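Ammonium transporter (Kuenenia stuttgartiensis, PDB 6EU6) probably senses ammonium through a membrane-embedded domain of the ammonium transporter family and passes the signal to a histidine kinase. Local coordinates at residues 177-183 / 375-379; 118-123 / 386-390; 103-108 / 131-136. All coordinates share one frame; numbering follows the deposited sequence.

Contact 1. Residues 177-183 / 375-379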
loop_
_atom_site.group_PDB
_atom_site.type_symbol
_atom_site.label_atom_id
_atom_site.label_comp_id
_atom_site.label_asym_id
_atom_site.label_seq_id
_atom_site.Cartn_x
_atom_site.Cartn_y
_atom_site.Cartn_z
ATOM N N PHE A 177 -9.213 26.049 -6.269
ATOM C CA PHE A 177 -9.579 26.340 -4.901
ATOM C C PHE A 177 -8.352 26.533 -4.030
ATOM O O PHE A 177 -8.265 27.503 -3.274
ATOM C CB PHE A 177 -10.451 25.217 -4.358
ATOM C CG PHE A 177 -11.071 25.520 -3.020
ATOM C CD1 PHE A 177 -11.989 26.558 -2.867
ATOM C CD2 PHE A 177 -10.719 24.769 -1.885
ATOM C CE1 PHE A 177 -12.540 26.852 -1.608
ATOM C CE2 PHE A 177 -11.298 25.036 -0.654
ATOM C CZ PHE A 177 -12.193 26.105 -0.510
ATOM N N ALA A 178 -7.372 25.645 -4.180
ATOM C CA ALA A 178 -6.126 25.775 -3.498
ATOM C C ALA A 178 -5.487 27.120 -3.915
ATOM O O ALA A 178 -4.860 27.772 -3.099
ATOM C CB ALA A 178 -5.178 24.631 -3.875
ATOM N N MET A 179 -5.554 27.474 -5.202
ATOM C CA MET A 179 -4.869 28.683 -5.626
ATOM C C MET A 179 -5.472 29.951 -4.947
ATOM O O MET A 179 -4.718 30.835 -4.506
ATOM C CB MET A 179 -4.952 28.873 -7.131
ATOM C CG MET A 179 -4.287 30.155 -7.573
ATOM S SD MET A 179 -4.222 30.180 -9.376
ATOM C CE MET A 179 -5.670 31.058 -9.755
ATOM N N ALA A 180 -6.802 30.017 -4.875
ATOM C CA ALA A 180 -7.426 31.074 -4.116
ATOM C C ALA A 180 -6.998 31.084 -2.680
ATOM O O ALA A 180 -6.753 32.142 -2.065
ATOM C CB ALA A 180 -8.948 30.960 -4.197
ATOM N N ALA A 181 -6.994 29.905 -2.076
ATOM C CA ALA A 181 -6.571 29.837 -0.679
ATOM C C ALA A 181 -5.088 30.315 -0.491
ATOM O O ALA A 181 -4.787 31.087 0.445
ATOM C CB ALA A 181 -6.785 28.420 -0.141
ATOM N N ALA A 182 -4.172 29.920 -1.396
ATOM C CA ALA A 182 -2.808 30.322 -1.264
ATOM C C ALA A 182 -2.664 31.871 -1.378
ATOM O O ALA A 182 -1.798 32.497 -0.747
ATOM C CB ALA A 182 -1.941 29.664 -2.318
ATOM N N ILE A 183 -3.471 32.440 -2.231
ATOM C CA ILE A 183 -3.474 33.889 -2.443
ATOM C C ILE A 183 -3.964 34.620 -1.208
ATOM O O ILE A 183 -3.331 35.521 -0.733
ATOM C CB ILE A 183 -4.346 34.303 -3.650
ATOM C CG1 ILE A 183 -3.578 34.007 -4.922
ATOM C CG2 ILE A 183 -4.586 35.827 -3.687
ATOM C CD1 ILE A 183 -4.427 34.104 -6.183
ATOM N N GLY A 375 -13.850 30.366 -4.393
ATOM C CA GLY A 375 -12.826 30.193 -3.400
ATOM C C GLY A 375 -12.337 31.519 -2.919
ATOM O O GLY A 375 -12.173 31.708 -1.676
ATOM N N MET A 376 -12.116 32.456 -3.858
ATOM C CA MET A 376 -11.788 33.847 -3.422
ATOM C C MET A 376 -12.860 34.448 -2.485
ATOM O O MET A 376 -12.532 34.976 -1.411
ATOM C CB MET A 376 -11.531 34.789 -4.601
ATOM C CG MET A 376 -10.223 34.526 -5.338
ATOM S SD MET A 376 -8.686 34.699 -4.370
ATOM C CE MET A 376 -8.743 36.476 -4.134
ATOM N N LEU A 377 -14.125 34.316 -2.851
ATOM C CA LEU A 377 -15.206 34.814 -2.030
ATOM C C LEU A 377 -15.240 34.133 -0.669
ATOM O O LEU A 377 -15.425 34.751 0.385
ATOM C CB LEU A 377 -16.543 34.645 -2.784
ATOM C CG LEU A 377 -16.620 35.686 -3.928
ATOM C CD1 LEU A 377 -17.771 35.512 -4.920
ATOM C CD2 LEU A 377 -16.696 37.078 -3.312
ATOM N N PHE A 378 -15.024 32.836 -0.695
ATOM C CA PHE A 378 -15.093 32.056 0.556
ATOM C C PHE A 378 -14.016 32.475 1.489
ATOM O O PHE A 378 -14.313 32.755 2.658
ATOM C CB PHE A 378 -15.040 30.551 0.289
ATOM C CG PHE A 378 -14.985 29.742 1.529
ATOM C CD1 PHE A 378 -16.142 29.446 2.225
ATOM C CD2 PHE A 378 -13.764 29.334 2.031
ATOM C CE1 PHE A 378 -16.097 28.756 3.454
ATOM C CE2 PHE A 378 -13.710 28.589 3.205
ATOM C CZ PHE A 378 -14.888 28.321 3.934
ATOM N N PHE A 379 -12.777 32.579 0.997
ATOM C CA PHE A 379 -11.706 32.988 1.897
ATOM C C PHE A 379 -11.743 34.484 2.262
ATOM O O PHE A 379 -11.250 34.828 3.328
ATOM C CB PHE A 379 -10.324 32.574 1.404
ATOM C CG PHE A 379 -10.136 31.085 1.491
ATOM C CD1 PHE A 379 -9.924 30.481 2.741
ATOM C CD2 PHE A 379 -10.187 30.299 0.383
ATOM C CE1 PHE A 379 -9.827 29.102 2.874
ATOM C CE2 PHE A 379 -10.078 28.902 0.496
ATOM C CZ PHE A 379 -9.869 28.312 1.743
#

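Contact 2. Residues 118-123 / 386-390. With LMT (dodecyl-beta-D-maltoside), chain E.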
loop_
_atom_site.group_PDB
_atom_site.type_symbol
_atom_site.label_atom_id
_atom_site.label_comp_id
_atom_site.label_asym_id
_atom_site.label_seq_id
_atom_site.Cartn_x
_atom_site.Cartn_y
_atom_site.Cartn_z
ATOM N N ARG A 118 1.753 27.989 7.022
ATOM C CA ARG A 118 1.417 29.322 7.531
ATOM C C ARG A 118 -0.060 29.616 7.648
ATOM O O ARG A 118 -0.438 30.598 8.268
ATOM C CB ARG A 118 2.148 30.402 6.756
ATOM C CG ARG A 118 1.502 30.817 5.415
ATOM C CD ARG A 118 1.586 29.732 4.344
ATOM N NE ARG A 118 1.281 30.255 3.006
ATOM C CZ ARG A 118 1.200 29.564 1.882
ATOM N NH1 ARG A 118 1.486 28.265 1.877
ATOM N NH2 ARG A 118 0.868 30.153 0.755
ATOM N N SER A 119 -0.909 28.774 7.091
ATOM C CA SER A 119 -2.297 28.877 7.353
ATOM C C SER A 119 -2.601 28.265 8.701
ATOM O O SER A 119 -1.876 27.327 9.177
ATOM C CB SER A 119 -3.108 28.231 6.243
ATOM O OG SER A 119 -2.938 26.844 6.189
ATOM N N GLY A 120 -3.692 28.741 9.322
ATOM C CA GLY A 120 -4.194 28.126 10.542
ATOM C C GLY A 120 -5.126 26.993 10.264
ATOM O O GLY A 120 -5.585 26.781 9.101
ATOM N N PHE A 121 -5.422 26.241 11.324
ATOM C CA PHE A 121 -6.322 25.081 11.230
ATOM C C PHE A 121 -7.722 25.354 10.643
ATOM O O PHE A 121 -8.206 24.646 9.762
ATOM C CB PHE A 121 -6.471 24.463 12.582
ATOM C CG PHE A 121 -7.083 23.116 12.546
ATOM C CD1 PHE A 121 -6.449 22.076 11.902
ATOM C CD2 PHE A 121 -8.294 22.868 13.178
ATOM C CE1 PHE A 121 -7.009 20.794 11.879
ATOM C CE2 PHE A 121 -8.861 21.613 13.154
ATOM C CZ PHE A 121 -8.200 20.562 12.519
ATOM N N ILE A 122 -8.361 26.408 11.069
ATOM C CA ILE A 122 -9.747 26.636 10.675
ATOM C C ILE A 122 -9.916 26.843 9.168
ATOM O O ILE A 122 -10.835 26.296 8.548
ATOM C CB ILE A 122 -10.368 27.829 11.477
ATOM C CG1 ILE A 122 -10.556 27.466 12.976
ATOM C CG2 ILE A 122 -11.678 28.280 10.844
ATOM C CD1 ILE A 122 -11.202 26.138 13.237
ATOM N N PRO A 123 -9.071 27.662 8.560
ATOM C CA PRO A 123 -9.142 27.772 7.084
ATOM C C PRO A 123 -9.043 26.407 6.367
ATOM O O PRO A 123 -9.652 26.195 5.315
ATOM C CB PRO A 123 -7.932 28.685 6.737
ATOM C CG PRO A 123 -7.653 29.445 8.000
ATOM C CD PRO A 123 -8.144 28.648 9.164
ATOM N N LYS A 386 -12.145 35.256 10.893
ATOM C CA LYS A 386 -11.035 34.497 11.470
ATOM C C LYS A 386 -9.851 34.707 10.560
ATOM O O LYS A 386 -9.967 34.449 9.344
ATOM C CB LYS A 386 -11.357 33.021 11.596
ATOM C CG LYS A 386 -10.330 32.223 12.407
ATOM C CD LYS A 386 -10.686 32.178 13.893
ATOM C CE LYS A 386 -9.522 32.536 14.816
ATOM N NZ LYS A 386 -9.077 33.967 14.727
ATOM N N ARG A 387 -8.750 35.204 11.123
ATOM C CA ARG A 387 -7.509 35.384 10.372
ATOM C C ARG A 387 -7.050 34.010 9.762
ATOM O O ARG A 387 -7.208 32.946 10.348
ATOM C CB ARG A 387 -6.403 36.058 11.195
ATOM C CG ARG A 387 -6.383 37.601 11.115
ATOM C CD ARG A 387 -6.403 38.231 9.704
ATOM N NE ARG A 387 -5.171 38.004 8.908
ATOM C CZ ARG A 387 -5.048 37.226 7.815
ATOM N NH1 ARG A 387 -6.054 36.588 7.302
ATOM N NH2 ARG A 387 -3.901 37.118 7.201
ATOM N N LEU A 388 -6.544 34.091 8.545
ATOM C CA LEU A 388 -6.270 32.920 7.736
ATOM C C LEU A 388 -4.909 32.387 8.083
ATOM O O LEU A 388 -4.680 31.169 7.874
ATOM C CB LEU A 388 -6.360 33.243 6.219
ATOM C CG LEU A 388 -7.680 33.778 5.708
ATOM C CD1 LEU A 388 -7.626 34.024 4.220
ATOM C CD2 LEU A 388 -8.868 32.899 6.136
ATOM N N ARG A 389 -3.984 33.278 8.479
ATOM C CA ARG A 389 -2.645 32.838 8.837
ATOM C C ARG A 389 -2.414 32.714 10.312
ATOM O O ARG A 389 -3.087 33.344 11.124
ATOM C CB ARG A 389 -1.554 33.754 8.409
ATOM C CG ARG A 389 -1.626 34.342 7.104
ATOM C CD ARG A 389 -0.540 35.386 7.002
ATOM N NE ARG A 389 0.835 34.878 7.040
ATOM C CZ ARG A 389 1.633 34.658 5.995
ATOM N NH1 ARG A 389 1.221 34.786 4.728
ATOM N NH2 ARG A 389 2.869 34.294 6.212
ATOM N N VAL A 390 -1.396 31.947 10.654
ATOM C CA VAL A 390 -0.874 31.941 12.010
ATOM C C VAL A 390 0.037 33.174 12.200
ATOM O O VAL A 390 0.420 33.852 11.229
ATOM C CB VAL A 390 -0.120 30.634 12.364
ATOM C CG1 VAL A 390 -0.969 29.432 12.098
ATOM C CG2 VAL A 390 1.245 30.512 11.626
HETATM C C1B LMT E . -4.083 30.092 14.345
HETATM C C2B LMT E . -2.900 30.543 15.264
HETATM C C3B LMT E . -3.330 31.716 16.136
HETATM C C4B LMT E . -3.743 32.793 15.175
HETATM C C5B LMT E . -4.937 32.377 14.358
HETATM C C6B LMT E . -5.383 33.571 13.496
HETATM O O1B LMT E . -5.166 29.635 15.147
HETATM O O2B LMT E . -2.482 29.506 16.161
HETATM O O3B LMT E . -2.301 32.270 16.966
HETATM O "O4'" LMT E . -4.054 33.990 15.900
HETATM O O5B LMT E . -4.593 31.191 13.588
HETATM O O6B LMT E . -4.289 34.482 13.119
HETATM C "C1'" LMT E . -7.400 26.310 16.064
HETATM C "C2'" LMT E . -5.936 26.194 15.876
HETATM C "C3'" LMT E . -5.264 27.489 15.952
HETATM C "C4'" LMT E . -5.751 28.366 14.890
HETATM C "C5'" LMT E . -7.297 28.401 14.944
HETATM C "C6'" LMT E . -7.841 29.169 13.758
HETATM O "O1'" LMT E . -7.985 25.027 16.022
HETATM O "O2'" LMT E . -5.382 25.452 16.926
HETATM O "O3'" LMT E . -3.866 27.380 15.764
HETATM O "O5'" LMT E . -7.884 27.109 14.998
HETATM O "O6'" LMT E . -7.287 28.801 12.479
HETATM C C1 LMT E . -9.424 25.072 16.218
HETATM C C2 LMT E . -9.982 23.648 16.363
HETATM C C3 LMT E . -11.506 23.578 16.352
HETATM C C4 LMT E . -12.044 22.134 16.509
HETATM C C5 LMT E . -12.732 21.590 15.250
HETATM C C6 LMT E . -14.032 20.811 15.434
HETATM C C7 LMT E . -14.327 19.979 14.169
HETATM C C8 LMT E . -15.704 20.200 13.552
HETATM C C9 LMT E . -15.978 19.368 12.270
HETATM C C10 LMT E . -17.496 19.297 11.866
HETATM C C11 LMT E . -17.878 19.382 10.348
HETATM C C12 LMT E . -18.463 18.128 9.666
#

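Contact 3. Residues 103-108 / 131-136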
loop_
_atom_site.group_PDB
_atom_site.type_symbol
_atom_site.label_atom_id
_atom_site.label_comp_id
_atom_site.label_asym_id
_atom_site.label_seq_id
_atom_site.Cartn_x
_atom_site.Cartn_y
_atom_site.Cartn_z
ATOM N N PHE A 103 -13.071 10.075 -4.664
ATOM C CA PHE A 103 -12.827 11.208 -5.602
ATOM C C PHE A 103 -12.974 12.582 -4.933
ATOM O O PHE A 103 -12.125 13.455 -5.060
ATOM C CB PHE A 103 -13.730 11.058 -6.851
ATOM C CG PHE A 103 -13.147 10.197 -7.927
ATOM C CD1 PHE A 103 -12.429 9.062 -7.616
ATOM C CD2 PHE A 103 -13.377 10.484 -9.247
ATOM C CE1 PHE A 103 -11.887 8.267 -8.600
ATOM C CE2 PHE A 103 -12.781 9.726 -10.239
ATOM C CZ PHE A 103 -12.066 8.602 -9.919
ATOM N N ALA A 104 -14.051 12.769 -4.173
ATOM C CA ALA A 104 -14.283 14.024 -3.502
ATOM C C ALA A 104 -13.160 14.286 -2.483
ATOM O O ALA A 104 -12.711 15.422 -2.376
ATOM C CB ALA A 104 -15.649 14.074 -2.788
ATOM N N SER A 105 -12.723 13.252 -1.747
ATOM C CA SER A 105 -11.654 13.427 -0.829
ATOM C C SER A 105 -10.351 13.853 -1.505
ATOM O O SER A 105 -9.508 14.533 -0.864
ATOM C CB SER A 105 -11.431 12.141 -0.042
ATOM O OG SER A 105 -12.616 11.881 0.729
ATOM N N THR A 106 -10.127 13.320 -2.686
ATOM C CA THR A 106 -8.964 13.732 -3.537
ATOM C C THR A 106 -9.023 15.233 -3.872
ATOM O O THR A 106 -8.091 15.979 -3.714
ATOM C CB THR A 106 -8.879 12.885 -4.794
ATOM O OG1 THR A 106 -8.930 11.509 -4.437
ATOM C CG2 THR A 106 -7.612 13.106 -5.521
ATOM N N ALA A 107 -10.160 15.648 -4.358
ATOM C CA ALA A 107 -10.362 17.063 -4.739
ATOM C C ALA A 107 -10.109 17.964 -3.555
ATOM O O ALA A 107 -9.436 18.959 -3.648
ATOM C CB ALA A 107 -11.778 17.244 -5.265
ATOM N N ALA A 108 -10.552 17.535 -2.395
ATOM C CA ALA A 108 -10.479 18.438 -1.267
ATOM C C ALA A 108 -9.111 18.517 -0.630
ATOM O O ALA A 108 -8.742 19.539 -0.037
ATOM C CB ALA A 108 -11.496 17.946 -0.239
ATOM N N ILE A 131 -15.485 23.103 -0.112
ATOM C CA ILE A 131 -15.254 22.523 -1.408
ATOM C C ILE A 131 -16.080 21.275 -1.613
ATOM O O ILE A 131 -16.631 21.080 -2.710
ATOM C CB ILE A 131 -13.757 22.376 -1.756
ATOM C CG1 ILE A 131 -13.619 22.048 -3.277
ATOM C CG2 ILE A 131 -13.108 21.284 -0.922
ATOM C CD1 ILE A 131 -12.212 21.870 -3.761
ATOM N N VAL A 132 -16.249 20.461 -0.556
ATOM C CA VAL A 132 -16.927 19.223 -0.688
ATOM C C VAL A 132 -18.484 19.350 -0.749
ATOM O O VAL A 132 -19.162 18.509 -1.372
ATOM C CB VAL A 132 -16.504 18.236 0.411
ATOM C CG1 VAL A 132 -17.235 16.910 0.240
ATOM C CG2 VAL A 132 -14.979 17.893 0.297
ATOM N N ALA A 133 -19.011 20.378 -0.071
ATOM C CA ALA A 133 -20.466 20.662 0.022
ATOM C C ALA A 133 -20.994 21.453 -1.164
ATOM O O ALA A 133 -22.111 21.224 -1.534
ATOM C CB ALA A 133 -20.792 21.413 1.339
ATOM N N ILE A 134 -20.165 22.299 -1.777
ATOM C CA ILE A 134 -20.576 23.306 -2.789
ATOM C C ILE A 134 -19.801 23.249 -4.100
ATOM O O ILE A 134 -20.328 22.814 -5.133
ATOM C CB ILE A 134 -20.543 24.728 -2.169
ATOM C CG1 ILE A 134 -21.702 24.789 -1.147
ATOM C CG2 ILE A 134 -20.831 25.792 -3.229
ATOM C CD1 ILE A 134 -21.405 25.638 -0.013
ATOM N N ILE A 135 -18.554 23.646 -4.053
ATOM C CA ILE A 135 -17.762 23.816 -5.298
ATOM C C ILE A 135 -17.676 22.513 -6.066
ATOM O O ILE A 135 -18.073 22.436 -7.249
ATOM C CB ILE A 135 -16.355 24.398 -5.019
ATOM C CG1 ILE A 135 -16.481 25.773 -4.351
ATOM C CG2 ILE A 135 -15.504 24.452 -6.266
ATOM C CD1 ILE A 135 -15.150 26.367 -3.987
ATOM N N TYR A 136 -17.154 21.465 -5.394
ATOM C CA TYR A 136 -16.890 20.195 -6.126
ATOM C C TYR A 136 -18.152 19.500 -6.647
ATOM O O TYR A 136 -18.224 19.127 -7.843
ATOM C CB TYR A 136 -16.013 19.252 -5.240
ATOM C CG TYR A 136 -15.835 17.926 -5.824
ATOM C CD1 TYR A 136 -14.948 17.730 -6.853
ATOM C CD2 TYR A 136 -16.632 16.862 -5.411
ATOM C CE1 TYR A 136 -14.826 16.496 -7.451
ATOM C CE2 TYR A 136 -16.546 15.598 -6.017
ATOM C CZ TYR A 136 -15.606 15.409 -7.032
ATOM O OH TYR A 136 -15.444 14.153 -7.621
#

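Contact 1. Residues 177-183 / 375-379
Turned away from the main-chain N (chi1 -171°), the Phe-177 ring swings across to reach Gly-375 and Phe-379. The Phe-177 and Phe-379 side chains cross at roughly a right angle. Their rings meet obliquely, planes 39° apart, with Phe-177 CZ 3.6 Å from Phe-379 CE2. Ala-181 fits tightly against the second ring: its CA lies over one face of Phe-379, and its CB comes within 3.4 Å of Phe-379 CE2. Phe-378 adds its CD2 at the edge of the Phe-177 ring. The small residues bring the backbones together. Phe-177 CD1 lies 3.8 Å from Gly-375 CA. Ala-180 CB reaches the opposing main chain, 3.5 Å from Met-376 N. Gly-375 has no side chain, and any beta carbon there would crowd both Phe-177 CD1 and Ala-180 CB. Met-376 starts out away from the partner helix. Bends at chi2 and chi3 curl it back, and its SD ends 3.8 Å from Ala-180 CB. Its CE makes a looser contact with CG2 of Ile-183, a residue that also touches a bound nonyl maltoside. Phe-177 is further enclosed by Leu-111 and by Phe-130, Ile-131 and Ile-135 of helix 121-144. The contact joins helix 167-185 to the long helix 353-385, and the local axes come within 8.6 Å at a crossing angle of -40°. Glycine and alanine permit this close approach, an apolar small-residue helix-helix packing within the helical bundle of the ammonium transporter family.

Contact 2. Residues 118-123 / 386-390
Ser-119 and Arg-389 form a single antiparallel bridge, a non-hydrogen-bonded pair set between two backbone bonds: Val-390 N to Arg-118 O (2.9 Å) and Gly-120 N to Leu-388 O (3.0 Å). The Leu-388 carbonyl also meets Pro-123, whose CG lies 3.4 Å from Leu-388 O. The two arginines cross, their guanidinium planes 62° apart. In Arg-118 a chi1 of 82° sets CG between the backbone N and the carbonyl carbon, over one face of the Arg-389 guanidinium and 3.8 Å from Arg-389 NH2. Each head group has its own partners. Arg-389 forms a salt bridge with Glu-395 and bonds to the carbonyls of Val-185 and Pro-187, while Arg-118 bonds to those of Asp-317, Gly-186, Ala-114 and Ala-116. Replacing Arg-389 with a leucine would probably leave Glu-395 without its charge partner and those two carbonyls without their donor. A dodecyl maltoside spans both segments: Ile-122 N donates to its O6' (3.0 Å), and its O6B donates to Arg-389 O (2.6 Å). The like charges of the arginines are probably offset by Glu-395 and the carbonyls they bond to. The chemistry thus ties the loop after helix 353-385 to the loop leading into helix 121-144 mainly by main-chain polar bonds.

Contact 3. Residues 103-108 / 131-136
The Tyr-136 ring lies against one side of segment 103-108 of helix 93-114, with Ala-104 CA over a face in an off-centre CH-pi contact, 4.2 Å from the ring centroid. The other neighbours approach obliquely. Ala-104 CB touches CE2 of Tyr-136 at 3.7 Å, and Ala-107 CB touches CD1 of Tyr-136 at 3.6 Å. The ring therefore rests across two alanines one helical turn apart. With CG anti to the backbone N (chi1 174°), Tyr-136 extends toward that helix, and its OH comes 3.6 Å from Phe-103 CB. Further along, Ala-108 CB packs against two branched side chains. It lies 3.5 Å from Val-132 CG2 and 3.8 Å from Ile-131 CG2. The 131-135 region makes a wider, pi-type turn, in which Tyr-136 N bonds to Ile-131 O at 2.8 Å. Across the contact itself the interactions are apolar and van der Waals in kind. The two local axes run nearly perpendicular, at 87°, and approach to 10.0 Å. The Phe-103 ring leads away from the contact and stacks on Phe-223 of helix 206-226. On the other segment, Tyr-136 also touches Val-170 of helix 167-185, and Val-132 rests on Val-57 of helix 40-67. The contact thus joins helices 93-114 and 121-144 inside the all-helical bundle, with helices 40-67, 167-185, 206-226 and 353-385 packed around them.

Overall arrangement
Along the chain contact 3 closes first, between helices 93-114 and 121-144. Contact 2 opens before contact 3 closes, so these two cross along the chain. Contact 1 comes later and joins helix 167-185 to helix 353-385. Contact 2 spans the longest loop, which encloses contact 1. Contacts 1 and 2 have centres 12 Å apart and touch, for example through Phe-379 CE1 and Pro-123 O. Contacts 1 and 3 have centres 14 Å apart and meet where Phe-177 CD1 packs on Ile-135 CD1 at 3.4 Å. Contacts 2 and 3, centres 20 Å apart, do not touch, yet both use helix 121-144. Contact 1 therefore links the bundle interior at contact 3 to the loops bridged at contact 2.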